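Local coordinates for protein D-galactonate dehydratase family member SEN1436 (Salmonella enterica subsp. enterica serovar Enteritidis, PDB 3TW9) that dehydrates D-gluconate to 2-dehydro-3-deoxy-D-gluconate with low activity in vitro, using magnesium, as a member of the mandelate racemase/muconate lactonizing enzyme family, at residues C[160-165]-C[232-237]; C[222-227]-C[245-250]; C[253-258]-C[282-287]; C[277-282]-C[299-304]; C[430-433]-C[439-442]. One frame throughout, in Å; residues are numbered along the deposited sequence.

Contact 1 of 5, residues C[160-165]-C[232-237]; sequences EVEDNI and FDHLRN
Two consecutive outer helices of the enolase-type barrel are joined where E162 of helix 158-171 meets H234 of helix 221-239, with I165 and L235 packing beside it. The short helical segments approach no closer than 11.7 Å between axes and cross at -39°, so side chains reaching from both helices do the bridging. E162 suits this: CG stands anti to the backbone N (chi1 -168°) and the chain runs on extended, carrying the carboxylate across to the histidine. There H234 NE2 donates to E162 OE1 at 2.6 Å. The bond is bent, with an N-H...O angle of 147°; OE1 lies almost exactly in the imidazole plane, whereas the nitrogen approaches from above the plane of the carboxylate, the two flat groups being steeply tilted to each other. The second oxygen, OE2, forms a salt bridge with R166, so both carboxylate oxygens are engaged. So close an acidic partner would tend to favour a protonated imidazole.

Next to this polar link the contact is apolar. The tip of L235 does the reaching, its CD2 lying 3.8 Å from I165 CD1. The aliphatic part of the glutamate joins in, E162 CG coming within 4.1 Å of L235 CD2. Branched leucine and isoleucine suit this buried layer, since their methyls fill the space between two well-separated helix axes. L235 also packs on F245 of strand 244-248, while I165 touches L239 on the second helix and T153 and C178 in loops, which places the pair between the helical shell and the barrel strands.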
# COMPACT_ATOMS: atom_id res chain seq x y z
N GLU C 160 11.59 -21.04 -36.07
CA GLU C 160 10.53 -21.59 -35.23
C GLU C 160 10.00 -20.53 -34.27
O GLU C 160 8.79 -20.45 -34.05
CB GLU C 160 11.05 -22.75 -34.39
CG GLU C 160 10.76 -24.13 -34.94
CD GLU C 160 11.11 -25.21 -33.93
OE1 GLU C 160 11.94 -26.09 -34.27
OE2 GLU C 160 10.58 -25.17 -32.80
N VAL C 161 10.91 -19.75 -33.71
CA VAL C 161 10.58 -18.64 -32.81
C VAL C 161 9.79 -17.56 -33.57
O VAL C 161 8.73 -17.14 -33.11
CB VAL C 161 11.85 -18.08 -32.10
CG1 VAL C 161 11.58 -16.75 -31.39
CG2 VAL C 161 12.42 -19.12 -31.12
N GLU C 162 10.29 -17.17 -34.74
CA GLU C 162 9.62 -16.18 -35.60
C GLU C 162 8.21 -16.62 -36.05
O GLU C 162 7.29 -15.78 -36.09
CB GLU C 162 10.50 -15.85 -36.81
CG GLU C 162 10.06 -14.62 -37.61
CD GLU C 162 10.97 -14.33 -38.79
OE1 GLU C 162 12.16 -14.73 -38.74
OE2 GLU C 162 10.50 -13.69 -39.76
N ASP C 163 8.05 -17.91 -36.36
CA ASP C 163 6.74 -18.47 -36.69
C ASP C 163 5.83 -18.52 -35.47
O ASP C 163 4.62 -18.31 -35.60
CB ASP C 163 6.86 -19.89 -37.28
CG ASP C 163 7.53 -19.92 -38.66
OD1 ASP C 163 7.79 -18.85 -39.26
OD2 ASP C 163 7.81 -21.04 -39.14
N ASN C 164 6.39 -18.83 -34.29
CA ASN C 164 5.63 -18.84 -33.04
C ASN C 164 5.09 -17.44 -32.72
O ASN C 164 3.94 -17.32 -32.32
CB ASN C 164 6.45 -19.44 -31.87
CG ASN C 164 6.62 -20.94 -31.98
OD1 ASN C 164 5.98 -21.59 -32.80
ND2 ASN C 164 7.50 -21.49 -31.16
N ILE C 165 5.91 -16.41 -32.94
CA ILE C 165 5.53 -15.00 -32.75
C ILE C 165 4.38 -14.64 -33.68
O ILE C 165 3.39 -14.08 -33.24
CB ILE C 165 6.71 -13.99 -32.99
CG1 ILE C 165 7.84 -14.21 -31.99
CG2 ILE C 165 6.23 -12.55 -32.84
CD1 ILE C 165 9.11 -13.48 -32.36
N PHE C 232 17.10 -9.48 -32.41
CA PHE C 232 16.15 -8.37 -32.41
C PHE C 232 16.21 -7.47 -33.63
O PHE C 232 15.17 -6.95 -34.06
CB PHE C 232 16.22 -7.59 -31.08
CG PHE C 232 15.53 -8.31 -29.98
CD1 PHE C 232 14.12 -8.40 -29.98
CD2 PHE C 232 16.25 -8.99 -29.01
CE1 PHE C 232 13.44 -9.14 -29.00
CE2 PHE C 232 15.58 -9.73 -28.01
CZ PHE C 232 14.16 -9.80 -28.00
N ASP C 233 17.41 -7.30 -34.21
CA ASP C 233 17.53 -6.61 -35.48
C ASP C 233 16.66 -7.32 -36.54
O ASP C 233 15.81 -6.69 -37.20
CB ASP C 233 18.99 -6.51 -35.93
CG ASP C 233 19.16 -5.62 -37.15
OD1 ASP C 233 19.02 -4.39 -37.02
OD2 ASP C 233 19.41 -6.17 -38.23
N HIS C 234 16.84 -8.64 -36.63
CA HIS C 234 16.04 -9.47 -37.54
C HIS C 234 14.54 -9.41 -37.28
O HIS C 234 13.77 -9.21 -38.21
CB HIS C 234 16.47 -10.95 -37.51
CG HIS C 234 15.64 -11.81 -38.41
ND1 HIS C 234 15.83 -11.85 -39.78
CD2 HIS C 234 14.58 -12.61 -38.16
CE1 HIS C 234 14.94 -12.67 -40.32
NE2 HIS C 234 14.17 -13.14 -39.36
N LEU C 235 14.12 -9.60 -36.03
CA LEU C 235 12.71 -9.58 -35.70
C LEU C 235 12.11 -8.21 -35.95
O LEU C 235 10.99 -8.12 -36.44
CB LEU C 235 12.47 -10.01 -34.24
CG LEU C 235 12.77 -11.48 -33.89
CD1 LEU C 235 12.59 -11.72 -32.42
CD2 LEU C 235 11.93 -12.46 -34.73
N ARG C 236 12.82 -7.13 -35.63
CA ARG C 236 12.26 -5.81 -35.94
C ARG C 236 12.18 -5.55 -37.45
O ARG C 236 11.26 -4.88 -37.92
CB ARG C 236 13.02 -4.68 -35.23
CG ARG C 236 12.75 -4.62 -33.73
CD ARG C 236 11.27 -4.38 -33.44
NE ARG C 236 11.10 -4.00 -32.03
CZ ARG C 236 9.95 -4.02 -31.36
NH1 ARG C 236 8.83 -4.45 -31.95
NH2 ARG C 236 9.92 -3.64 -30.08
N ASN C 237 13.12 -6.10 -38.20
CA ASN C 237 13.11 -5.93 -39.66
C ASN C 237 11.91 -6.61 -40.31
O ASN C 237 11.30 -6.08 -41.24
CB ASN C 237 14.41 -6.41 -40.30
CG ASN C 237 15.55 -5.40 -40.14
OD1 ASN C 237 15.33 -4.22 -39.84
ND2 ASN C 237 16.78 -5.86 -40.33

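Contact 2 of 5, residues C[222-227]-C[245-250]; sequences DAYAKS and FIHDVH
Y224 and H247 share the polar bond of this contact: the phenol OH lies 2.7 Å from H247 NE2, and either may be the donor. The other ring nitrogen, H247 ND1, is hydrogen-bonded to the backbone O of C178, so the imidazole is gripped at both nitrogens and its rotation is fixed. Both side chains leave their backbones with CG anti to N (chi1 155° in Y224, -178° in H247) and come at each other from opposite directions.

The aromatic component is rim to rim. The ring centroids are 5.8 Å apart and the planes differ by only 20°, with Y224 CE1 3.6 Å from H247 NE2; neither ring covers the other's face. R252 adds a cation-pi interaction with Y224.

In the beta/alpha barrel of the enolase superfamily, helix 221-239 packs against strand 244-248, and successive strand residues face opposite ways. H247 points its CB to the helix, whereas D248 directs its own away from the helix; its carboxylate is a ligand of the magnesium. A tyrosine is long enough to span this distance from helix to strand and still end in a polar atom.

Van der Waals contact is made just past the strand, where Y224 OH rests 3.4 Å from V249 CA and 3.8 Å from V249 CG2. Among bonds within 245-250, H250 N makes a weak hydrogen bond of 3.0 Å to D248 OD1. H250 is by similarity the proton donor/acceptor of the active site, and its NE2 binds a glycerol that probably came from the crystallisation liquor.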
# COMPACT_ATOMS: atom_id res chain seq x y z
N ASP C 222 28.75 -15.55 -23.33
CA ASP C 222 29.32 -14.54 -24.22
C ASP C 222 28.79 -14.68 -25.65
O ASP C 222 28.44 -13.68 -26.29
CB ASP C 222 30.84 -14.57 -24.17
CG ASP C 222 31.38 -14.11 -22.82
OD1 ASP C 222 31.47 -12.89 -22.58
OD2 ASP C 222 31.70 -14.98 -21.99
N ALA C 223 28.68 -15.92 -26.15
CA ALA C 223 28.03 -16.17 -27.44
C ALA C 223 26.59 -15.65 -27.41
O ALA C 223 26.15 -14.97 -28.34
CB ALA C 223 28.04 -17.67 -27.79
N TYR C 224 25.90 -15.93 -26.31
CA TYR C 224 24.51 -15.51 -26.11
C TYR C 224 24.39 -13.99 -26.22
O TYR C 224 23.55 -13.47 -26.98
CB TYR C 224 23.98 -16.02 -24.75
CG TYR C 224 22.85 -15.18 -24.18
CD1 TYR C 224 21.55 -15.24 -24.73
CD2 TYR C 224 23.08 -14.30 -23.12
CE1 TYR C 224 20.52 -14.45 -24.23
CE2 TYR C 224 22.06 -13.50 -22.61
CZ TYR C 224 20.79 -13.57 -23.18
OH TYR C 224 19.77 -12.78 -22.66
N ALA C 225 25.23 -13.29 -25.47
CA ALA C 225 25.09 -11.84 -25.33
C ALA C 225 25.41 -11.12 -26.64
O ALA C 225 24.82 -10.07 -26.94
CB ALA C 225 25.98 -11.34 -24.24
N LYS C 226 26.33 -11.68 -27.41
CA LYS C 226 26.71 -11.12 -28.70
C LYS C 226 25.67 -11.41 -29.77
O LYS C 226 25.63 -10.72 -30.80
CB LYS C 226 28.10 -11.62 -29.14
CG LYS C 226 29.26 -11.13 -28.27
CD LYS C 226 30.59 -11.63 -28.82
CE LYS C 226 31.75 -11.25 -27.92
NZ LYS C 226 31.83 -12.15 -26.76
N SER C 227 24.81 -12.40 -29.52
CA SER C 227 23.79 -12.82 -30.49
C SER C 227 22.41 -12.21 -30.32
O SER C 227 21.64 -12.15 -31.28
CB SER C 227 23.69 -14.34 -30.50
OG SER C 227 24.97 -14.88 -30.77
N PHE C 245 7.90 -6.46 -27.49
CA PHE C 245 8.87 -7.54 -27.25
C PHE C 245 9.40 -7.51 -25.84
O PHE C 245 9.74 -6.44 -25.32
CB PHE C 245 10.08 -7.41 -28.17
CG PHE C 245 9.82 -7.73 -29.62
CD1 PHE C 245 8.74 -8.53 -30.00
CD2 PHE C 245 10.71 -7.29 -30.59
CE1 PHE C 245 8.52 -8.84 -31.33
CE2 PHE C 245 10.50 -7.60 -31.95
CZ PHE C 245 9.40 -8.39 -32.30
N ILE C 246 9.43 -8.68 -25.22
CA ILE C 246 10.12 -8.90 -23.94
C ILE C 246 11.27 -9.88 -24.14
O ILE C 246 11.17 -10.84 -24.89
CB ILE C 246 9.11 -9.42 -22.89
CG1 ILE C 246 8.30 -8.23 -22.39
CG2 ILE C 246 9.80 -10.21 -21.72
CD1 ILE C 246 7.06 -8.60 -21.80
N HIS C 247 12.40 -9.60 -23.50
CA HIS C 247 13.50 -10.54 -23.52
C HIS C 247 13.96 -10.79 -22.10
O HIS C 247 14.18 -9.84 -21.35
CB HIS C 247 14.69 -10.04 -24.37
CG HIS C 247 15.81 -11.03 -24.43
ND1 HIS C 247 15.71 -12.21 -25.13
CD2 HIS C 247 17.01 -11.08 -23.79
CE1 HIS C 247 16.82 -12.92 -24.98
NE2 HIS C 247 17.62 -12.25 -24.16
N ASP C 248 14.14 -12.05 -21.76
CA ASP C 248 14.58 -12.46 -20.43
C ASP C 248 16.05 -12.86 -20.44
O ASP C 248 16.44 -13.89 -21.00
CB ASP C 248 13.68 -13.63 -19.96
CG ASP C 248 13.80 -13.95 -18.49
OD1 ASP C 248 14.57 -13.28 -17.78
OD2 ASP C 248 13.09 -14.88 -18.02
N VAL C 249 16.89 -12.06 -19.79
CA VAL C 249 18.31 -12.42 -19.57
C VAL C 249 18.45 -13.59 -18.57
O VAL C 249 19.39 -14.38 -18.67
CB VAL C 249 19.09 -11.18 -19.06
CG1 VAL C 249 20.56 -11.50 -18.82
CG2 VAL C 249 18.96 -10.05 -20.07
N HIS C 250 17.54 -13.65 -17.59
CA HIS C 250 17.42 -14.76 -16.62
C HIS C 250 18.73 -15.00 -15.92
O HIS C 250 19.17 -16.13 -15.82
CB HIS C 250 16.95 -16.05 -17.33
CG HIS C 250 16.13 -16.96 -16.48
ND1 HIS C 250 16.68 -17.90 -15.64
CD2 HIS C 250 14.78 -17.07 -16.34
CE1 HIS C 250 15.71 -18.55 -15.02
NE2 HIS C 250 14.55 -18.07 -15.43

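Contact 3 of 5, residues C[253-258]-C[282-287]; sequences VTPVTA and IDWLKM
W284 sets its CG anti to its own carbonyl carbon (chi1 -80°), and a second torsion of 89° turns the indole so that one face is presented to P255. The proline ring lies over the pyrrole half of that face. Its CG sits 3.5 Å from the centroid of the five-membered ring and only 6° off the normal, a CH-pi contact with the carbon almost directly above the ring. Its CB lies farther over the fused side, 3.3 Å from W284 CD2 and 3.4 Å from W284 CG, which is close packing for saturated carbon on an aromatic surface. Proline is well matched to tryptophan here: its compact ring offers polarised C-H groups to an electron-rich indole.

A second, looser touch flanks the first. M287 keeps its chain fully extended and reaches out with the terminal methyl, CE coming to 4.4 Å from V256 CG2. An unbranched methionine suits the place because its length carries a methyl to V256 at the surface.

The backbone also suits the proline. T254 occupies the N-cap position, and P255 opens helix 255-265, where no amide hydrogen is needed for an i to i-4 bond; the first such bond here runs from A258 N to T254 O at 3.0 Å. P255 also touches N281. On the other segment, L285 turns to M298 of strand 296-298. The contact thus joins the first turn of helix 255-265 to the 3-10 segment and helix that follow strand 272-274 in the beta/alpha barrel of the enolase superfamily, away from the active site.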
# COMPACT_ATOMS: atom_id res chain seq x y z
N VAL C 253 24.31 -13.82 -17.48
CA VAL C 253 25.57 -13.16 -17.88
C VAL C 253 26.13 -12.32 -16.74
O VAL C 253 25.42 -12.08 -15.76
CB VAL C 253 25.42 -12.26 -19.14
CG1 VAL C 253 24.98 -13.08 -20.37
CG2 VAL C 253 24.46 -11.09 -18.90
N THR C 254 27.40 -11.90 -16.85
CA THR C 254 27.99 -11.04 -15.80
C THR C 254 27.31 -9.69 -15.87
O THR C 254 26.75 -9.30 -16.92
CB THR C 254 29.52 -10.80 -15.97
OG1 THR C 254 29.76 -10.09 -17.20
CG2 THR C 254 30.31 -12.09 -15.85
N PRO C 255 27.35 -8.96 -14.76
CA PRO C 255 26.62 -7.71 -14.77
C PRO C 255 27.00 -6.72 -15.86
O PRO C 255 26.11 -6.18 -16.51
CB PRO C 255 26.89 -7.14 -13.38
CG PRO C 255 27.03 -8.37 -12.52
CD PRO C 255 27.80 -9.34 -13.40
N VAL C 256 28.30 -6.50 -16.10
CA VAL C 256 28.66 -5.51 -17.12
C VAL C 256 28.25 -5.99 -18.53
O VAL C 256 27.90 -5.19 -19.39
CB VAL C 256 30.16 -5.10 -17.04
CG1 VAL C 256 31.07 -6.21 -17.53
CG2 VAL C 256 30.41 -3.80 -17.84
N THR C 257 28.26 -7.31 -18.74
CA THR C 257 27.68 -7.89 -19.97
C THR C 257 26.20 -7.50 -20.13
O THR C 257 25.78 -7.09 -21.21
CB THR C 257 27.88 -9.39 -20.01
OG1 THR C 257 29.29 -9.68 -19.91
CG2 THR C 257 27.33 -9.99 -21.31
N ALA C 258 25.43 -7.62 -19.05
CA ALA C 258 24.01 -7.25 -19.06
C ALA C 258 23.80 -5.76 -19.30
O ALA C 258 22.85 -5.35 -20.01
CB ALA C 258 23.33 -7.69 -17.80
N ILE C 282 22.07 -7.30 -7.14
CA ILE C 282 21.22 -6.10 -7.34
C ILE C 282 22.00 -4.82 -7.15
O ILE C 282 21.56 -3.80 -7.63
CB ILE C 282 19.94 -6.04 -6.46
CG1 ILE C 282 20.31 -6.06 -4.98
CG2 ILE C 282 18.95 -7.13 -6.86
CD1 ILE C 282 19.18 -5.75 -4.07
N ASP C 283 23.19 -4.92 -6.52
CA ASP C 283 24.06 -3.77 -6.31
C ASP C 283 24.75 -3.28 -7.60
O ASP C 283 25.51 -2.31 -7.56
CB ASP C 283 25.03 -3.97 -5.13
CG ASP C 283 25.94 -5.20 -5.28
OD1 ASP C 283 25.89 -5.93 -6.30
OD2 ASP C 283 26.72 -5.42 -4.33
N TRP C 284 24.44 -3.92 -8.74
CA TRP C 284 24.98 -3.52 -10.03
C TRP C 284 24.00 -2.65 -10.81
O TRP C 284 24.40 -2.03 -11.78
CB TRP C 284 25.37 -4.76 -10.87
CG TRP C 284 26.69 -5.34 -10.49
CD1 TRP C 284 26.92 -6.31 -9.54
CD2 TRP C 284 27.97 -5.00 -11.05
NE1 TRP C 284 28.29 -6.58 -9.49
CE2 TRP C 284 28.94 -5.80 -10.41
CE3 TRP C 284 28.39 -4.09 -12.06
CZ2 TRP C 284 30.31 -5.75 -10.76
CZ3 TRP C 284 29.74 -4.02 -12.39
CH2 TRP C 284 30.70 -4.85 -11.73
N LEU C 285 22.73 -2.62 -10.39
CA LEU C 285 21.71 -1.90 -11.12
C LEU C 285 21.90 -0.39 -11.11
O LEU C 285 21.48 0.26 -12.06
CB LEU C 285 20.29 -2.31 -10.69
CG LEU C 285 19.94 -3.75 -11.16
CD1 LEU C 285 18.67 -4.28 -10.45
CD2 LEU C 285 19.76 -3.69 -12.67
N LYS C 286 22.56 0.16 -10.08
CA LYS C 286 22.85 1.61 -10.08
C LYS C 286 23.68 1.99 -11.30
O LYS C 286 23.35 2.94 -12.04
CB LYS C 286 23.54 2.01 -8.75
CG LYS C 286 24.02 3.47 -8.70
CD LYS C 286 24.77 3.73 -7.39
CE LYS C 286 25.43 5.09 -7.36
NZ LYS C 286 24.46 6.10 -6.89
N MET C 287 24.74 1.22 -11.58
CA MET C 287 25.57 1.47 -12.74
C MET C 287 24.76 1.30 -14.03
O MET C 287 24.85 2.12 -14.93
CB MET C 287 26.77 0.52 -12.78
CG MET C 287 27.62 0.68 -14.00
SD MET C 287 28.96 -0.52 -14.07
CE MET C 287 29.68 -0.10 -15.67

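Contact 4 of 5, residues C[277-282]-C[299-304]; sequences VAPENI and GELFVN
F302 meets P279 at the edge of its ring: P279 CB lies near the ring plane, 4.1 Å from F302 CE1. One face is taken by its own segment, G299 CA sitting 3.4 Å above the plane and over the ring's centre. I282 comes in obliquely, its CG2 methyl 4.1 Å from F302 CZ. With CG anti to the carbonyl carbon (chi1 -65°), F302 folds its ring back over G299. A glycine suits that place twice over, since its backbone angles call for one and a side chain would crowd the ring.

Residues 299-302 form a type I beta turn, closed by F302 N to G299 O at 2.9 Å. The two segments are loops at the C-terminal ends of neighbouring barrel strands, 272-274 and 296-298, where enzymes of this fold hold their active site. Within the turn, E300 is a magnesium ligand and probably also binds substrate.

L301 meets other carbons of the proline, CG and CD, crossing it at about a right angle: P279 CG is 3.6 Å from L301 CB, and P279 CD is 3.8 Å from L301 CD1. Beyond these segments, F302 packs on W308 and L311 of helix 305-313.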
# COMPACT_ATOMS: atom_id res chain seq x y z
N VAL C 277 20.30 -9.02 -13.85
CA VAL C 277 21.21 -9.49 -12.79
C VAL C 277 20.51 -10.50 -11.91
O VAL C 277 19.27 -10.50 -11.81
CB VAL C 277 21.82 -8.34 -11.93
CG1 VAL C 277 22.63 -7.41 -12.81
CG2 VAL C 277 20.74 -7.52 -11.16
N ALA C 278 21.30 -11.33 -11.25
CA ALA C 278 20.85 -12.17 -10.14
C ALA C 278 20.45 -11.30 -8.93
O ALA C 278 20.96 -10.18 -8.77
CB ALA C 278 21.99 -13.11 -9.74
N PRO C 279 19.57 -11.81 -8.04
CA PRO C 279 19.23 -11.09 -6.82
C PRO C 279 20.47 -10.76 -5.98
O PRO C 279 20.55 -9.68 -5.38
CB PRO C 279 18.39 -12.07 -6.03
CG PRO C 279 17.86 -13.00 -7.01
CD PRO C 279 18.83 -13.09 -8.13
N GLU C 280 21.46 -11.65 -6.00
CA GLU C 280 22.70 -11.43 -5.25
C GLU C 280 23.56 -10.28 -5.81
O GLU C 280 24.50 -9.79 -5.14
CB GLU C 280 23.53 -12.71 -5.23
CG GLU C 280 22.87 -13.81 -4.43
CD GLU C 280 21.95 -14.70 -5.25
OE1 GLU C 280 21.63 -14.40 -6.43
OE2 GLU C 280 21.52 -15.73 -4.70
N ASN C 281 23.22 -9.84 -7.01
CA ASN C 281 23.94 -8.78 -7.70
C ASN C 281 23.12 -7.52 -7.94
O ASN C 281 23.45 -6.73 -8.82
CB ASN C 281 24.51 -9.27 -9.05
CG ASN C 281 25.72 -10.19 -8.87
OD1 ASN C 281 26.50 -10.01 -7.91
ND2 ASN C 281 25.90 -11.16 -9.78
N ILE C 282 22.07 -7.30 -7.14
CA ILE C 282 21.22 -6.10 -7.34
C ILE C 282 22.00 -4.82 -7.15
O ILE C 282 21.56 -3.80 -7.63
CB ILE C 282 19.94 -6.04 -6.46
CG1 ILE C 282 20.31 -6.06 -4.98
CG2 ILE C 282 18.95 -7.13 -6.86
CD1 ILE C 282 19.18 -5.75 -4.07
N GLY C 299 12.86 -9.59 -10.59
CA GLY C 299 12.33 -9.99 -9.31
C GLY C 299 11.57 -11.28 -9.13
O GLY C 299 11.10 -11.55 -8.02
N GLU C 300 11.45 -12.12 -10.16
CA GLU C 300 10.74 -13.38 -9.93
C GLU C 300 11.43 -14.25 -8.83
O GLU C 300 10.76 -15.03 -8.17
CB GLU C 300 10.57 -14.16 -11.22
CG GLU C 300 11.85 -14.64 -11.81
CD GLU C 300 11.68 -15.34 -13.15
OE1 GLU C 300 10.91 -14.85 -14.02
OE2 GLU C 300 12.35 -16.36 -13.34
N LEU C 301 12.72 -14.05 -8.63
CA LEU C 301 13.47 -14.74 -7.58
C LEU C 301 13.38 -14.11 -6.19
O LEU C 301 13.85 -14.70 -5.21
CB LEU C 301 14.93 -14.84 -7.97
CG LEU C 301 15.24 -16.02 -8.90
CD1 LEU C 301 16.61 -15.85 -9.53
CD2 LEU C 301 15.11 -17.36 -8.13
N PHE C 302 12.78 -12.93 -6.07
CA PHE C 302 12.78 -12.22 -4.78
C PHE C 302 11.95 -12.86 -3.66
O PHE C 302 10.83 -13.32 -3.87
CB PHE C 302 12.33 -10.76 -4.91
CG PHE C 302 13.26 -9.87 -5.74
CD1 PHE C 302 14.53 -10.29 -6.10
CD2 PHE C 302 12.85 -8.59 -6.11
CE1 PHE C 302 15.39 -9.45 -6.85
CE2 PHE C 302 13.69 -7.74 -6.87
CZ PHE C 302 14.99 -8.18 -7.22
N VAL C 303 12.52 -12.85 -2.46
CA VAL C 303 11.90 -13.40 -1.24
C VAL C 303 12.14 -12.49 -0.03
O VAL C 303 11.75 -12.83 1.09
CB VAL C 303 12.51 -14.80 -0.89
CG1 VAL C 303 12.07 -15.86 -1.92
CG2 VAL C 303 14.04 -14.74 -0.87
N ASN C 304 12.76 -11.32 -0.25
CA ASN C 304 13.20 -10.46 0.86
C ASN C 304 12.93 -8.99 0.55
O ASN C 304 13.20 -8.54 -0.57
CB ASN C 304 14.72 -10.69 1.08
CG ASN C 304 15.22 -10.24 2.43
OD1 ASN C 304 15.14 -9.05 2.78
ND2 ASN C 304 15.72 -11.20 3.23

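Contact 5 of 5, residues C[430-433]-C[439-442]; sequences TMAR and ASRP
R433 touches A439 at two points, near its base and at its tip. Its CB leaves the strand on the same face as the A439 methyl, the two residues forming an antiparallel non-hydrogen-bonded pair. CG, anti to the carbonyl carbon (chi1 -67°), comes 4.2 Å from A439 CA, and the chain then stays extended as far as NE, which is hydrogen-bonded to P215 O. At the tip, NH1 lies 3.7 Å from A439 CB and 3.5 Å from A439 N, but its hydrogen bond is to G437 O in the connecting loop. Arginine suits this place because its chain carries the guanidinium past a small alanine to backbone carbonyls.

A432 and S440, whose side chains lie on the other face, are linked through the backbone by S440 N to A432 O, 2.8 Å long with an angle of 165°. A water lies beside this bond, accepting from A432 N at 3.1 Å and lying 2.6 Å from S440 O. Farther along, P442 CB packs 4.0 Å from T430 CA; a compact, apolar ring suits this place.

The hairpin of strands 432-433 and 439-440 is therefore joined by one good backbone bond, a water and side-chain contacts. It brings the C-terminal carboxylate of P442 to hydrogen-bond with ND1 of H250, by similarity the proton donor/acceptor, so the chain end is part of the surroundings of the active site.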
# COMPACT_ATOMS: atom_id res chain seq x y z
N THR C 430 18.44 -26.60 -13.82
CA THR C 430 19.07 -25.77 -12.79
C THR C 430 20.56 -26.07 -12.58
O THR C 430 21.22 -25.35 -11.85
CB THR C 430 18.34 -25.84 -11.47
OG1 THR C 430 18.18 -27.22 -11.11
CG2 THR C 430 16.94 -25.13 -11.56
N MET C 431 21.06 -27.13 -13.23
CA MET C 431 22.48 -27.47 -13.18
C MET C 431 23.08 -26.87 -14.44
O MET C 431 23.35 -27.57 -15.42
CB MET C 431 22.72 -29.00 -13.14
CG MET C 431 24.23 -29.44 -13.13
SD MET C 431 25.11 -28.87 -11.66
CE MET C 431 24.40 -30.04 -10.55
N ALA C 432 23.23 -25.55 -14.41
CA ALA C 432 23.72 -24.79 -15.55
C ALA C 432 25.20 -24.63 -15.39
O ALA C 432 25.68 -24.38 -14.29
CB ALA C 432 23.04 -23.43 -15.59
N ARG C 433 25.95 -24.85 -16.47
CA ARG C 433 27.40 -24.68 -16.44
C ARG C 433 27.91 -23.86 -17.63
O ARG C 433 27.41 -23.98 -18.74
CB ARG C 433 28.13 -26.03 -16.34
CG ARG C 433 27.90 -26.77 -15.02
CD ARG C 433 28.77 -28.03 -14.88
NE ARG C 433 28.44 -28.79 -13.67
CZ ARG C 433 28.91 -28.53 -12.44
NH1 ARG C 433 29.75 -27.52 -12.22
NH2 ARG C 433 28.53 -29.30 -11.43
N ALA C 439 29.78 -23.98 -12.33
CA ALA C 439 28.37 -24.00 -11.93
C ALA C 439 27.84 -22.58 -11.91
O ALA C 439 28.37 -21.71 -11.18
CB ALA C 439 28.20 -24.64 -10.56
N SER C 440 26.78 -22.34 -12.66
CA SER C 440 26.28 -20.98 -12.85
C SER C 440 24.85 -20.78 -12.35
O SER C 440 24.09 -21.74 -12.21
CB SER C 440 26.41 -20.56 -14.31
OG SER C 440 25.50 -21.27 -15.14
N ARG C 441 24.49 -19.53 -12.11
CA ARG C 441 23.14 -19.21 -11.66
C ARG C 441 22.23 -19.34 -12.88
O ARG C 441 22.50 -18.76 -13.92
CB ARG C 441 23.11 -17.82 -11.04
CG ARG C 441 23.78 -17.74 -9.68
CD ARG C 441 23.87 -16.29 -9.19
NE ARG C 441 24.43 -16.19 -7.83
CZ ARG C 441 25.24 -15.23 -7.38
NH1 ARG C 441 25.68 -14.25 -8.18
NH2 ARG C 441 25.64 -15.27 -6.10
N PRO C 442 21.20 -20.20 -12.78
CA PRO C 442 20.39 -20.59 -13.94
C PRO C 442 19.28 -19.60 -14.31
O PRO C 442 18.77 -18.87 -13.45
CB PRO C 442 19.79 -21.92 -13.48
CG PRO C 442 19.57 -21.70 -12.01
CD PRO C 442 20.85 -20.98 -11.58
OXT PRO C 442 18.84 -19.51 -15.48
O HOH W 1 24.00 -24.32 -11.72

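Contacts 1 and 2 lie on the same helix, 221-239, and touch where F232 packs on F245 and H247; their centres are 14 Å apart. Contact 3 continues round the barrel, A225 meeting T257, and shares I282 with contact 4, whose centre is 12 Å away. The active site draws in contacts 2, 4 and 5: D248 and E300 are magnesium ligands with E274, and H250 NE2 lies 3.5 Å from E300 OE2. Contact 5 reaches this region with P442 OXT 2.7 Å from H250 ND1, while R441 packs on A278, E280 and N281. Contact 1 is centred about 29 Å from the centre of contact 4, although the I165 side chain is about 9 Å from that of H152, a probable substrate-binding residue.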